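Local atomic coordinates of GDP-L-fucose synthase (Campylobacter jejuni subsp. jejuni serotype O:2, PDB entry 7M13), a protein that is a nucleotide-sugar oxidoreductase of the fucose synthase subfamily that binds NADPH and takes part in making GDP-D-glycero-L-gluco-heptose for the capsular polysaccharide. Residues 188-191 / 192-196; 286-289 / 290-294. One frame throughout, in Å; residues are numbered along the deposited sequence.

Contact 1 of 2, residues 188-191 / 192-196; sequences LLRK and FHLAK
L188 and F192, one helical turn apart, run next to each other off the same side of the helix. The methyl CD1 of L188 meets the edge of the F192 ring in its plane, 3.8 Å from CE2. With CG of F192 anti to its own carbonyl carbon (chi1 -86°), the ring is swung back along the helix. Its CD2 then also comes within 3.5 Å of L188 O. That oxygen is the acceptor for F192 N at 3.1 Å, with an N-H...O angle of 164°. Three more backbone bonds continue the ladder: H193 N to L189 O, L194 N to R190 O and A195 N to K191 O. On another side of the helix L194 folds back in the same manner, and its CG packs 3.3 Å from R190 O. The R190 and L194 side chains approach more loosely, CG to CG at 4.3 Å.

The polar ends are held by the next shell. R190 forms a salt bridge with D209 and bonds F177 O. K191 NZ is gripped by two carbonyl oxygens, F225 O and E233 O, and H193 ND1 bonds Y343 OH. K191 is a predicted substrate-binding residue. This is the i to i+4 pattern of a regular alpha-helix, here helix 184-199, packed among strand 231-235 and helices 203-210 and 287-298 beside the probable substrate site.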
loop_
_atom_site.group_PDB
_atom_site.type_symbol
_atom_site.label_atom_id
_atom_site.label_comp_id
_atom_site.label_asym_id
_atom_site.label_seq_id
_atom_site.Cartn_x
_atom_site.Cartn_y
_atom_site.Cartn_z
ATOM N N LEU B 188 -21.466 10.385 21.495
ATOM C CA LEU B 188 -22.304 11.589 21.701
ATOM C C LEU B 188 -23.630 11.161 22.343
ATOM O O LEU B 188 -24.031 11.785 23.346
ATOM C CB LEU B 188 -22.511 12.290 20.353
ATOM C CG LEU B 188 -23.101 13.698 20.426
ATOM C CD1 LEU B 188 -22.293 14.591 21.351
ATOM C CD2 LEU B 188 -23.162 14.299 19.034
ATOM N N LEU B 189 -24.295 10.138 21.802
ATOM C CA LEU B 189 -25.575 9.636 22.360
ATOM C C LEU B 189 -25.324 9.289 23.829
ATOM O O LEU B 189 -26.147 9.707 24.682
ATOM C CB LEU B 189 -26.066 8.418 21.574
ATOM C CG LEU B 189 -27.398 7.842 22.047
ATOM C CD1 LEU B 189 -28.501 8.889 21.972
ATOM C CD2 LEU B 189 -27.776 6.617 21.232
ATOM N N ARG B 190 -24.212 8.605 24.126
ATOM C CA ARG B 190 -23.931 8.140 25.509
ATOM C C ARG B 190 -23.644 9.341 26.408
ATOM O O ARG B 190 -24.079 9.303 27.571
ATOM C CB ARG B 190 -22.769 7.149 25.585
ATOM C CG ARG B 190 -22.705 6.433 26.930
ATOM C CD ARG B 190 -21.798 5.221 26.929
ATOM N NE ARG B 190 -21.616 4.669 28.265
ATOM C CZ ARG B 190 -20.760 3.700 28.568
ATOM N NH1 ARG B 190 -20.668 3.266 29.813
ATOM N NH2 ARG B 190 -20.007 3.157 27.627
ATOM N N LYS B 191 -22.949 10.357 25.901
ATOM C CA LYS B 191 -22.610 11.575 26.689
ATOM C C LYS B 191 -23.899 12.263 27.151
ATOM O O LYS B 191 -23.986 12.644 28.342
ATOM C CB LYS B 191 -21.771 12.555 25.862
ATOM C CG LYS B 191 -20.284 12.230 25.766
ATOM C CD LYS B 191 -19.444 13.366 25.184
ATOM C CE LYS B 191 -19.624 14.687 25.910
ATOM N NZ LYS B 191 -18.561 15.670 25.578
ATOM N N PHE B 192 -24.876 12.438 26.261
ATOM C CA PHE B 192 -26.150 13.113 26.616
ATOM C C PHE B 192 -26.976 12.219 27.547
ATOM O O PHE B 192 -27.645 12.772 28.417
ATOM C CB PHE B 192 -26.929 13.530 25.370
ATOM C CG PHE B 192 -26.488 14.870 24.851
ATOM C CD1 PHE B 192 -26.999 16.037 25.388
ATOM C CD2 PHE B 192 -25.518 14.961 23.862
ATOM C CE1 PHE B 192 -26.574 17.275 24.928
ATOM C CE2 PHE B 192 -25.107 16.199 23.394
ATOM C CZ PHE B 192 -25.620 17.353 23.938
ATOM N N HIS B 193 -26.950 10.895 27.364
ATOM C CA HIS B 193 -27.705 9.947 28.225
ATOM C C HIS B 193 -27.209 10.075 29.672
ATOM O O HIS B 193 -28.052 10.229 30.582
ATOM C CB HIS B 193 -27.605 8.517 27.690
ATOM C CG HIS B 193 -28.315 7.526 28.542
ATOM N ND1 HIS B 193 -29.693 7.425 28.557
ATOM C CD2 HIS B 193 -27.850 6.610 29.418
ATOM C CE1 HIS B 193 -30.047 6.473 29.398
ATOM N NE2 HIS B 193 -28.933 5.959 29.937
ATOM N N LEU B 194 -25.894 10.043 29.881
ATOM C CA LEU B 194 -25.282 10.149 31.231
ATOM C C LEU B 194 -25.533 11.546 31.812
ATOM O O LEU B 194 -25.764 11.631 33.030
ATOM C CB LEU B 194 -23.785 9.854 31.160
ATOM C CG LEU B 194 -23.412 8.442 30.715
ATOM C CD1 LEU B 194 -21.922 8.222 30.884
ATOM C CD2 LEU B 194 -24.206 7.396 31.480
ATOM N N ALA B 195 -25.503 12.599 30.988
ATOM C CA ALA B 195 -25.857 13.976 31.398
ATOM C C ALA B 195 -27.280 13.974 31.962
ATOM O O ALA B 195 -27.518 14.640 32.993
ATOM C CB ALA B 195 -25.739 14.936 30.238
ATOM N N LYS B 196 -28.197 13.275 31.291
ATOM C CA LYS B 196 -29.616 13.151 31.712
ATOM C C LYS B 196 -29.668 12.384 33.035
ATOM O O LYS B 196 -30.354 12.858 33.967
ATOM C CB LYS B 196 -30.464 12.461 30.643
ATOM C CG LYS B 196 -31.953 12.406 30.960
ATOM C CD LYS B 196 -32.814 11.887 29.834
ATOM C CE LYS B 196 -32.699 10.388 29.655
ATOM N NZ LYS B 196 -33.717 9.876 28.708
#

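Contact 2 of 2, residues 286-289 / 290-294; sequences SIKE and VALMV
V290 N, A291 N, L292 N and M293 N bond back to S286 O, I287 O, K288 O and E289 O, the first turns of helix 287-298, with A291 N to I287 O at 2.8 Å. V290 uses its CG2 branch, anti to the carbonyl carbon, to touch S286 O at 3.4 Å. A291 CB sits 3.2 Å from I287 O. K288 and L292 run alongside each other, with K288 CG 4.1 Å from L292 CD1. L292 CG also rests 3.3 Å from K288 O.

S286 is the N-cap, and with E289 it forms a capping box. S286 OG accepts from E289 N at 3.1 Å. In return S286 N donates to E289 OE2 at 3.0 Å, reaching it from above the carboxylate plane, 36° out of it. With chi1 -69° CG of E289 lies beside its own backbone N, and the chain then extends back to the start of the helix. The carboxylate there would probably also interact favourably with the helix dipole. R241 lies near the same oxygen as a long, weak ion pair. M293 packs on L335, K336 and I339 of helix 335-347, while A291 and L292 lean on L304 of strand 303-307.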
loop_
_atom_site.group_PDB
_atom_site.type_symbol
_atom_site.label_atom_id
_atom_site.label_comp_id
_atom_site.label_asym_id
_atom_site.label_seq_id
_atom_site.Cartn_x
_atom_site.Cartn_y
_atom_site.Cartn_z
ATOM N N SER B 286 -23.023 19.940 11.068
ATOM C CA SER B 286 -22.117 20.485 12.096
ATOM C C SER B 286 -22.301 19.673 13.381
ATOM O O SER B 286 -23.397 19.112 13.588
ATOM C CB SER B 286 -22.356 21.955 12.337
ATOM O OG SER B 286 -23.597 22.145 12.981
ATOM N N ILE B 287 -21.262 19.609 14.200
ATOM C CA ILE B 287 -21.325 18.975 15.547
ATOM C C ILE B 287 -22.399 19.694 16.377
ATOM O O ILE B 287 -23.101 19.028 17.128
ATOM C CB ILE B 287 -19.937 18.926 16.224
ATOM C CG1 ILE B 287 -19.997 18.164 17.549
ATOM C CG2 ILE B 287 -19.329 20.307 16.398
ATOM C CD1 ILE B 287 -20.578 16.767 17.430
ATOM N N LYS B 288 -22.631 20.985 16.162
ATOM C CA LYS B 288 -23.744 21.682 16.865
ATOM C C LYS B 288 -25.069 21.024 16.489
ATOM O O LYS B 288 -25.862 20.709 17.397
ATOM C CB LYS B 288 -23.780 23.171 16.520
ATOM C CG LYS B 288 -24.951 23.935 17.108
ATOM C CD LYS B 288 -24.748 25.432 17.089
ATOM C CE LYS B 288 -24.386 25.975 15.721
ATOM N NZ LYS B 288 -24.333 27.456 15.740
ATOM N N GLU B 289 -25.322 20.824 15.187
ATOM C CA GLU B 289 -26.614 20.289 14.689
ATOM C C GLU B 289 -26.802 18.859 15.202
ATOM O O GLU B 289 -27.909 18.512 15.603
ATOM C CB GLU B 289 -26.666 20.322 13.157
ATOM C CG GLU B 289 -26.744 21.738 12.592
ATOM C CD GLU B 289 -26.445 21.910 11.109
ATOM O OE1 GLU B 289 -26.920 22.913 10.526
ATOM O OE2 GLU B 289 -25.728 21.073 10.537
ATOM N N VAL B 290 -25.755 18.035 15.154
ATOM C CA VAL B 290 -25.836 16.624 15.619
ATOM C C VAL B 290 -26.071 16.610 17.131
ATOM O O VAL B 290 -26.949 15.848 17.568
ATOM C CB VAL B 290 -24.568 15.836 15.251
ATOM C CG1 VAL B 290 -24.629 14.412 15.792
ATOM C CG2 VAL B 290 -24.367 15.834 13.755
ATOM N N ALA B 291 -25.318 17.404 17.883
ATOM C CA ALA B 291 -25.464 17.462 19.358
ATOM C C ALA B 291 -26.890 17.889 19.717
ATOM O O ALA B 291 -27.476 17.243 20.587
ATOM C CB ALA B 291 -24.420 18.340 19.976
ATOM N N LEU B 292 -27.472 18.880 19.034
ATOM C CA LEU B 292 -28.866 19.295 19.344
ATOM C C LEU B 292 -29.814 18.145 19.026
ATOM O O LEU B 292 -30.760 17.924 19.786
ATOM C CB LEU B 292 -29.240 20.552 18.556
ATOM C CG LEU B 292 -28.498 21.824 18.946
ATOM C CD1 LEU B 292 -28.877 22.963 18.003
ATOM C CD2 LEU B 292 -28.777 22.187 20.398
ATOM N N MET B 293 -29.596 17.432 17.920
ATOM C CA MET B 293 -30.447 16.276 17.579
ATOM C C MET B 293 -30.379 15.303 18.748
ATOM O O MET B 293 -31.413 14.756 19.144
ATOM C CB MET B 293 -29.950 15.523 16.344
ATOM C CG MET B 293 -30.380 16.087 15.049
ATOM S SD MET B 293 -29.756 14.966 13.741
ATOM C CE MET B 293 -30.046 16.030 12.333
ATOM N N VAL B 294 -29.168 15.017 19.202
ATOM C CA VAL B 294 -28.981 13.971 20.241
ATOM C C VAL B 294 -29.670 14.452 21.519
ATOM O O VAL B 294 -30.405 13.645 22.118
ATOM C CB VAL B 294 -27.500 13.654 20.479
ATOM C CG1 VAL B 294 -27.340 12.778 21.708
ATOM C CG2 VAL B 294 -26.887 12.996 19.248
#

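How the contacts relate
Contact 1 comes first along the chain, on helix 184-199, and contact 2 follows on helix 287-298. Their centres are about 13 Å apart, and the two helices pack directly. L188 CD2 meets V290 CG1 at 3.6 Å, and F192 CD2 meets V294 CG1 at 3.6 Å. The apolar faces of both helices therefore share one core. The parallel strands 231-235 and 303-307 adjoin them, the first touching contact 1 and the second contact 2. The NADP is about 13 Å from the side chains of L188 and V290, so neither contact touches it. The predicted substrate residues K191 and R242 lie in or beside this packing, which is probably the substrate-binding part of the protein.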